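Side-chain contacts in 401aa long hypothetical glucose-1-phosphate thymidylyltransferase (Sulfolobus tokodaii, PDB 2GGO), which acts as a bifunctional enzyme in the synthesis of UDP-N-acetylglucosamine and UDP-N-acetylgalactosamine, activating sugar phosphates with nucleoside triphosphates: residues V293-K296 with E297-I300; A330-R333 with F334-E338; I348-R352 with R353-A357; V363-G366 with I367-I371. All coordinates share one frame; numbering follows the deposited sequence.

Interaction 1: residues V293-K296 with E297-I300; sequences VEVK and ESVI
S298 reaches back over the bend at E297 to the carbonyl of K296, and this short polar link is the one hydrogen bond between 293-296 and 297-300. Its OG donates to K296 O over 2.7 Å, coming from above the carbonyl plane and 54° out of it. The first torsion of S298 (chi1 -37°) sets OG anti to its own carbonyl carbon and beside its backbone N, on the side where the K296 carbonyl lies. The hydroxyl is buried, and it also takes a weak hydrogen bond from S315 N.

Below this polar corner the contact is apolar. V295 and I300 meet tip to tip inside the angle of the bend, CD1 of I300 lying 3.9 Å from CG1 of V295 and 4.1 Å from its CG2, so that it touches both branches. CG1 of V295 also brushes S298 OG at 4.1 Å, which joins the apolar and polar parts.

Charge is dealt with on the outer side. K296 and E297 are not paired with each other, NZ of K296 being 5.3 Å from OE2 of E297; K296 has a salt bridge with D314 and E297 one with K220.

The bend is a corner of the left-handed parallel beta-helix formed by hexapeptide-repeat transferases, the short strands 294-296 and 298-300 running at 115° to each other on two of its sheets. Strand 294-296 lies between 276-277 and 311-313, strand 298-300 between 281-283 and 316-317, while helix 212-225 packs outside against E297 and V299.

Interaction 2: residues A330-R333 with F334-E338; sequences ANLR and FDEKE
R333, which has the most surface buried here, is flanked by F334, E336 and D335. The F334 ring meets its guanidinium obliquely, while E336 lays CG 3.4 Å from R333 O; the E336 carboxylate is paired with R353.

The backbone is a type I beta turn from R333 to E336, closed by E336 N donating to R333 O over 2.8 Å, in the loop that leaves the beta-helix after strand 328-329 and leads to strand 340-343. F334 and D335 occupy its corners.

R333 and D335 lie alongside each other, pointing the same way, and give this surface loop a charged pair. NE of R333 makes a weak, long salt bridge to OD2 of D335, 3.5 Å away but nearly straight, with 170° at the hydrogen. The carboxylate sits at the edge of the guanidinium, their planes 27° apart. D335 is brought there by a first torsion (chi1 58°) that puts CG between its backbone N and carbonyl carbon; its OD1 also takes a weak hydrogen bond from K337 N. An alanine in place of this aspartate is likely to leave the R333 guanidinium without its carboxylate and K337 N without its weak acceptor.

Interaction 3: residues I348-R352 with R353-A357; sequences ISSGR and RKLGA
Two successive ST turns, the second joining S350 to R352, lead the chain towards L355, out of the hairpin of strands 340-343 and 346-349 and into the loop that returns to the beta-helix at strand 358-359. In the first, G351 N donates to S349 OG over 2.7 Å; in the second, R352 N donates to S350 OG over 2.8 Å.

R352 then folds over the next residues. Its chain bends at chi3 (59°), bringing the guanidinium edge to the carbonyl of K354, where two nitrogens meet a single oxygen side-on: NE of R352 donates to K354 O at 3.1 Å and NH2 of R352 to the same K354 O at 3.2 Å. Sharing one oxygen leaves both bonds bent, with 145° and 137° at the hydrogens. The two donors come from opposite faces of the carbonyl plane.

L355 adds its two methyls and crosses R352 at about a right angle. One branch, CD1, rests 3.7 Å from NE of R352 and beside its CD; the other, CD2, lies 3.6 Å from CB of S350. Beyond them L355 packs on V341, and S350 on W213 of helix 212-225.

A methionine in place of R352 would probably leave K354 O without both of these donors and take from D314 one of its positive partners, K296 remaining.

The guanidinium therefore serves backbone and charge together: NE and NH2 share the K354 carbonyl, and NH2 also meets the carboxylate of D314, with E297 a weaker, more distant acid. With carbonyl and acid both drawn to it, R352 would be expected to keep its positive charge although it is partly covered.

Interaction 4: residues V363-G366 with I367-I371; sequences VRTG and INVTI
T365 is where 363-366 first meets the residues that follow, its CB lying 3.9 Å from CG1 of V369 and 4.1 Å from CB of V369. The hydroxyl of T365 serves a different purpose: chi1 near 60° places OG1 between the backbone N and the carbonyl carbon, where it hydrogen-bonds both G324 N and the hydroxyl of T327 on the adjoining coil. T365 thus gives its carbon side to V369 and its oxygen to the coil next door.

G366 comes next and opens a type II beta turn that ends at V369, N368 having the positive phi usual at the third position of such a turn. No hydrogen bond closes the turn. The carbonyl of G366 is met instead by carbon, G366 O lying 3.4 Å from CB of V369 and 3.9 Å from CG2 of V369. The first torsion of V369 (chi1 146°) places CG1 beside T365 and CG2 near G366. I367, at the second position of the turn, is exposed, and its CB bond points away from 363-366.

Strands 364-365 and 370-371, on two different parallel sheets, are joined by this turn, a corner of the left-handed beta-helix. V369 also packs against T327 of the preceding coil and I383 of the following one.

With no hydrogen bond between 363-366 and 367-371, shape carries the contact. The corner is tied by backbone bonds to the following coil, G366 with I383 and I367 with G386, and the buried hydroxyl of T365 is satisfied by the preceding one.

The four contacts follow one another along the chain in numerical order. Interactions 1 and 4, centres about 16 Å apart and not touching, are both corners, the local bends from which a beta-helix is built. Interactions 2 and 3, centres about 8 Å apart, belong to an insertion between strands 328-329 and 358-359 that packs against the coil, interaction 3 starting at the end of the second strand of the hairpin 340-343/346-349. E336 with R353 and E338 with S349 join its two ends. A330 and A357 touch I371 of interaction 4; the insertion is thus tied to the beta-helix and, through R352 and E297, to the region next to helix 212-225.

Interaction 1: residues V293-K296 with E297-I300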
# COMPACT_ATOMS: atom_id res chain seq x y z
N VAL A 293 -19.61 9.76 16.43
CA VAL A 293 -18.40 9.65 15.64
C VAL A 293 -18.78 9.45 14.19
O VAL A 293 -19.63 8.60 13.84
CB VAL A 293 -17.47 8.50 16.16
CG1 VAL A 293 -16.29 8.29 15.22
CG2 VAL A 293 -17.04 8.78 17.56
N GLU A 294 -18.16 10.24 13.30
CA GLU A 294 -18.50 10.10 11.88
C GLU A 294 -17.15 9.80 11.16
O GLU A 294 -16.11 10.39 11.47
CB GLU A 294 -19.22 11.38 11.37
CG GLU A 294 -19.63 11.42 9.81
CD GLU A 294 -20.09 12.78 9.31
OE1 GLU A 294 -20.65 13.61 10.05
OE2 GLU A 294 -19.88 13.06 8.12
N VAL A 295 -17.19 8.87 10.21
CA VAL A 295 -16.03 8.49 9.41
C VAL A 295 -16.42 8.47 7.95
O VAL A 295 -17.55 8.09 7.62
CB VAL A 295 -15.51 7.06 9.82
CG1 VAL A 295 -14.34 6.62 8.93
CG2 VAL A 295 -15.12 7.03 11.27
N LYS A 296 -15.50 8.93 7.09
CA LYS A 296 -15.74 8.94 5.67
C LYS A 296 -14.45 8.69 4.94
O LYS A 296 -13.41 9.32 5.23
CB LYS A 296 -16.25 10.33 5.25
CG LYS A 296 -16.89 10.32 3.85
CD LYS A 296 -16.50 11.57 3.13
CE LYS A 296 -15.12 11.99 3.36
NZ LYS A 296 -14.77 13.10 2.39
N GLU A 297 -14.51 7.83 3.94
CA GLU A 297 -13.32 7.58 3.13
C GLU A 297 -12.02 7.49 3.89
O GLU A 297 -11.07 8.23 3.63
CB GLU A 297 -13.15 8.63 2.05
CG GLU A 297 -12.40 8.06 0.87
CD GLU A 297 -12.74 8.77 -0.42
OE1 GLU A 297 -11.81 9.19 -1.14
OE2 GLU A 297 -13.95 8.92 -0.69
N SER A 298 -11.94 6.54 4.79
CA SER A 298 -10.68 6.35 5.53
C SER A 298 -10.48 4.89 5.83
O SER A 298 -11.41 4.12 5.86
CB SER A 298 -10.72 7.10 6.89
OG SER A 298 -11.39 8.32 6.71
N VAL A 299 -9.24 4.57 6.13
CA VAL A 299 -8.81 3.24 6.44
C VAL A 299 -8.33 3.35 7.86
O VAL A 299 -7.44 4.15 8.19
CB VAL A 299 -7.64 2.83 5.52
CG1 VAL A 299 -7.26 1.38 5.76
CG2 VAL A 299 -8.08 3.05 4.02
N ILE A 300 -8.94 2.56 8.71
CA ILE A 300 -8.60 2.60 10.14
C ILE A 300 -8.23 1.15 10.47
O ILE A 300 -9.03 0.24 10.36
CB ILE A 300 -9.81 3.12 10.98
CG1 ILE A 300 -10.18 4.58 10.60
CG2 ILE A 300 -9.53 3.10 12.45
CD1 ILE A 300 -11.57 5.05 11.18

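Interaction 2: residues A330-R333 with F334-E338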
# COMPACT_ATOMS: atom_id res chain seq x y z
N ALA A 330 -9.08 17.75 9.93
CA ALA A 330 -9.53 18.62 8.89
C ALA A 330 -9.16 17.95 7.56
O ALA A 330 -8.07 17.43 7.45
CB ALA A 330 -8.77 19.85 9.01
N ASN A 331 -10.02 18.01 6.55
CA ASN A 331 -9.64 17.42 5.26
C ASN A 331 -9.64 18.41 4.10
O ASN A 331 -9.55 17.99 2.94
CB ASN A 331 -10.50 16.22 4.90
CG ASN A 331 -11.92 16.47 5.06
OD1 ASN A 331 -12.32 17.50 5.61
ND2 ASN A 331 -12.72 15.53 4.63
N LEU A 332 -9.69 19.70 4.40
CA LEU A 332 -9.77 20.76 3.40
C LEU A 332 -9.01 22.01 3.85
O LEU A 332 -9.25 22.47 4.96
CB LEU A 332 -11.23 21.09 3.20
CG LEU A 332 -11.78 22.00 2.11
CD1 LEU A 332 -11.78 21.21 0.80
CD2 LEU A 332 -13.14 22.30 2.52
N ARG A 333 -8.13 22.57 3.00
CA ARG A 333 -7.37 23.81 3.32
C ARG A 333 -8.29 25.04 3.24
O ARG A 333 -9.29 25.02 2.49
CB ARG A 333 -6.18 24.05 2.37
CG ARG A 333 -5.08 22.99 2.29
CD ARG A 333 -3.87 23.56 1.47
NE ARG A 333 -3.35 24.80 2.09
CZ ARG A 333 -2.47 24.87 3.10
NH1 ARG A 333 -1.95 23.76 3.63
NH2 ARG A 333 -2.10 26.06 3.60
N PHE A 334 -7.94 26.11 3.98
CA PHE A 334 -8.86 27.28 4.00
C PHE A 334 -9.07 27.78 2.58
O PHE A 334 -10.14 28.31 2.25
CB PHE A 334 -8.59 28.36 5.08
CG PHE A 334 -7.16 28.86 5.15
CD1 PHE A 334 -6.82 30.13 4.64
CD2 PHE A 334 -6.14 28.09 5.75
CE1 PHE A 334 -5.47 30.64 4.70
CE2 PHE A 334 -4.79 28.57 5.81
CZ PHE A 334 -4.47 29.85 5.28
N ASP A 335 -8.11 27.44 1.72
CA ASP A 335 -8.08 27.88 0.32
C ASP A 335 -8.36 26.80 -0.71
O ASP A 335 -8.12 27.00 -1.89
CB ASP A 335 -6.70 28.49 0.01
CG ASP A 335 -5.57 27.51 0.27
OD1 ASP A 335 -5.53 26.44 -0.42
OD2 ASP A 335 -4.74 27.83 1.16
N GLU A 336 -8.81 25.64 -0.25
CA GLU A 336 -9.45 24.59 -1.07
C GLU A 336 -8.72 24.03 -2.32
O GLU A 336 -9.30 23.31 -3.14
CB GLU A 336 -10.93 24.96 -1.28
CG GLU A 336 -11.40 25.83 -0.05
CD GLU A 336 -12.91 26.09 0.09
OE1 GLU A 336 -13.76 25.35 -0.50
OE2 GLU A 336 -13.23 27.06 0.83
N LYS A 337 -7.42 24.31 -2.42
CA LYS A 337 -6.54 23.66 -3.42
C LYS A 337 -5.89 22.34 -2.89
O LYS A 337 -5.98 22.01 -1.70
CB LYS A 337 -5.41 24.61 -3.85
CG LYS A 337 -5.58 26.12 -3.53
CD LYS A 337 -4.22 26.71 -3.06
CE LYS A 337 -4.23 28.24 -2.81
NZ LYS A 337 -4.01 29.05 -4.03
N GLU A 338 -5.21 21.61 -3.78
CA GLU A 338 -4.55 20.34 -3.45
C GLU A 338 -3.78 20.36 -2.16
O GLU A 338 -2.99 21.27 -1.87
CB GLU A 338 -3.62 19.89 -4.56
CG GLU A 338 -4.34 19.67 -5.88
CD GLU A 338 -3.49 18.94 -6.94
OE1 GLU A 338 -2.23 19.03 -6.88
OE2 GLU A 338 -4.10 18.29 -7.84

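Interaction 3: residues I348-R352 with R353-A357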
# COMPACT_ATOMS: atom_id res chain seq x y z
N ILE A 348 4.99 17.37 -1.38
CA ILE A 348 4.44 17.04 -2.67
C ILE A 348 2.93 17.04 -2.63
O ILE A 348 2.35 16.81 -1.57
CB ILE A 348 4.98 15.69 -3.19
CG1 ILE A 348 4.43 14.53 -2.38
CG2 ILE A 348 6.55 15.66 -3.19
CD1 ILE A 348 4.59 13.24 -3.06
N SER A 349 2.31 17.27 -3.77
CA SER A 349 0.89 17.31 -3.81
C SER A 349 0.35 15.95 -3.89
O SER A 349 0.84 15.13 -4.62
CB SER A 349 0.34 18.03 -5.01
OG SER A 349 -1.03 17.62 -5.16
N SER A 350 -0.76 15.77 -3.20
CA SER A 350 -1.38 14.49 -3.15
C SER A 350 -2.29 14.30 -4.34
O SER A 350 -2.79 13.20 -4.57
CB SER A 350 -2.23 14.45 -1.89
OG SER A 350 -3.34 15.30 -2.06
N GLY A 351 -2.57 15.38 -5.05
CA GLY A 351 -3.59 15.33 -6.09
C GLY A 351 -5.00 15.41 -5.55
O GLY A 351 -5.96 15.37 -6.33
N ARG A 352 -5.15 15.56 -4.23
CA ARG A 352 -6.47 15.52 -3.63
C ARG A 352 -6.79 16.85 -2.99
O ARG A 352 -5.97 17.45 -2.32
CB ARG A 352 -6.59 14.39 -2.62
CG ARG A 352 -6.41 12.98 -3.21
CD ARG A 352 -6.22 11.97 -2.09
NE ARG A 352 -7.36 11.95 -1.16
CZ ARG A 352 -8.29 11.00 -1.06
NH1 ARG A 352 -8.25 9.92 -1.84
NH2 ARG A 352 -9.28 11.14 -0.18
N ARG A 353 -8.00 17.30 -3.27
CA ARG A 353 -8.53 18.56 -2.78
C ARG A 353 -8.94 18.31 -1.33
O ARG A 353 -8.75 19.20 -0.48
CB ARG A 353 -9.77 18.97 -3.61
CG ARG A 353 -10.25 20.45 -3.37
CD ARG A 353 -11.80 20.63 -3.48
NE ARG A 353 -12.21 21.93 -2.96
CZ ARG A 353 -13.38 22.20 -2.36
NH1 ARG A 353 -14.29 21.25 -2.19
NH2 ARG A 353 -13.61 23.45 -1.93
N LYS A 354 -9.51 17.13 -1.10
CA LYS A 354 -9.81 16.57 0.27
C LYS A 354 -8.84 15.44 0.74
O LYS A 354 -8.77 14.31 0.19
CB LYS A 354 -11.23 16.05 0.35
CG LYS A 354 -12.30 17.14 0.18
CD LYS A 354 -13.40 16.90 1.18
CE LYS A 354 -14.15 18.15 1.52
NZ LYS A 354 -15.34 18.11 0.64
N LEU A 355 -8.09 15.76 1.77
CA LEU A 355 -7.15 14.82 2.31
C LEU A 355 -6.98 15.19 3.78
O LEU A 355 -6.73 16.33 4.10
CB LEU A 355 -5.81 14.89 1.57
CG LEU A 355 -4.78 13.88 2.13
CD1 LEU A 355 -5.31 12.45 1.92
CD2 LEU A 355 -3.48 14.09 1.43
N GLY A 356 -7.21 14.24 4.67
CA GLY A 356 -6.95 14.47 6.07
C GLY A 356 -5.57 14.01 6.42
O GLY A 356 -4.57 14.51 5.86
N ALA A 357 -5.51 13.14 7.41
CA ALA A 357 -4.27 12.89 8.10
C ALA A 357 -3.73 11.48 7.98
O ALA A 357 -4.47 10.57 7.71
CB ALA A 357 -4.41 13.35 9.59

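Interaction 4: residues V363-G366 with I367-I371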
# COMPACT_ATOMS: atom_id res chain seq x y z
N VAL A 363 -0.52 5.65 18.39
CA VAL A 363 -0.88 7.00 18.74
C VAL A 363 -2.05 7.19 19.69
O VAL A 363 -3.11 6.50 19.64
CB VAL A 363 -0.98 7.90 17.42
CG1 VAL A 363 -1.71 9.25 17.68
CG2 VAL A 363 0.31 8.16 16.91
N ARG A 364 -1.93 8.19 20.58
CA ARG A 364 -3.06 8.51 21.50
C ARG A 364 -3.27 10.01 21.39
O ARG A 364 -2.33 10.72 21.54
CB ARG A 364 -2.77 8.06 22.97
CG ARG A 364 -4.00 8.42 23.90
CD ARG A 364 -4.03 7.80 25.36
NE ARG A 364 -4.40 6.36 25.43
CZ ARG A 364 -5.65 5.84 25.43
NH1 ARG A 364 -6.75 6.61 25.33
NH2 ARG A 364 -5.79 4.50 25.53
N THR A 365 -4.45 10.50 21.03
CA THR A 365 -4.52 11.98 21.00
C THR A 365 -5.27 12.37 22.26
O THR A 365 -6.12 11.63 22.70
CB THR A 365 -5.28 12.49 19.84
OG1 THR A 365 -6.62 11.92 20.00
CG2 THR A 365 -4.80 11.87 18.61
N GLY A 366 -4.92 13.47 22.92
CA GLY A 366 -5.79 13.99 23.95
C GLY A 366 -7.16 14.42 23.52
O GLY A 366 -7.36 14.47 22.30
N ILE A 367 -8.14 14.59 24.43
CA ILE A 367 -9.42 15.32 24.02
C ILE A 367 -9.25 16.59 23.23
O ILE A 367 -8.32 17.39 23.49
CB ILE A 367 -10.37 15.64 25.16
CG1 ILE A 367 -9.54 16.51 26.18
CG2 ILE A 367 -10.65 14.42 25.85
CD1 ILE A 367 -10.37 17.17 27.46
N ASN A 368 -10.18 16.83 22.31
CA ASN A 368 -10.32 18.13 21.64
C ASN A 368 -9.11 18.52 20.89
O ASN A 368 -8.78 19.69 20.79
CB ASN A 368 -10.52 19.20 22.71
CG ASN A 368 -11.48 20.19 22.31
OD1 ASN A 368 -12.13 20.09 21.26
ND2 ASN A 368 -11.72 21.18 23.20
N VAL A 369 -8.38 17.51 20.46
CA VAL A 369 -7.28 17.66 19.53
C VAL A 369 -7.82 17.97 18.08
O VAL A 369 -8.86 17.39 17.55
CB VAL A 369 -6.25 16.51 19.75
CG1 VAL A 369 -5.61 16.12 18.47
CG2 VAL A 369 -4.89 17.03 20.70
N THR A 370 -7.14 18.94 17.46
CA THR A 370 -7.31 19.51 16.13
C THR A 370 -6.06 19.15 15.28
O THR A 370 -4.95 19.58 15.56
CB THR A 370 -7.33 21.08 16.29
OG1 THR A 370 -8.36 21.49 17.19
CG2 THR A 370 -7.56 21.80 15.01
N ILE A 371 -6.27 18.32 14.26
CA ILE A 371 -5.27 17.93 13.22
C ILE A 371 -5.46 18.56 11.82
O ILE A 371 -6.47 18.40 11.21
CB ILE A 371 -5.33 16.39 13.11
CG1 ILE A 371 -5.16 15.84 14.54
CG2 ILE A 371 -4.25 15.87 12.03
CD1 ILE A 371 -5.14 14.38 14.73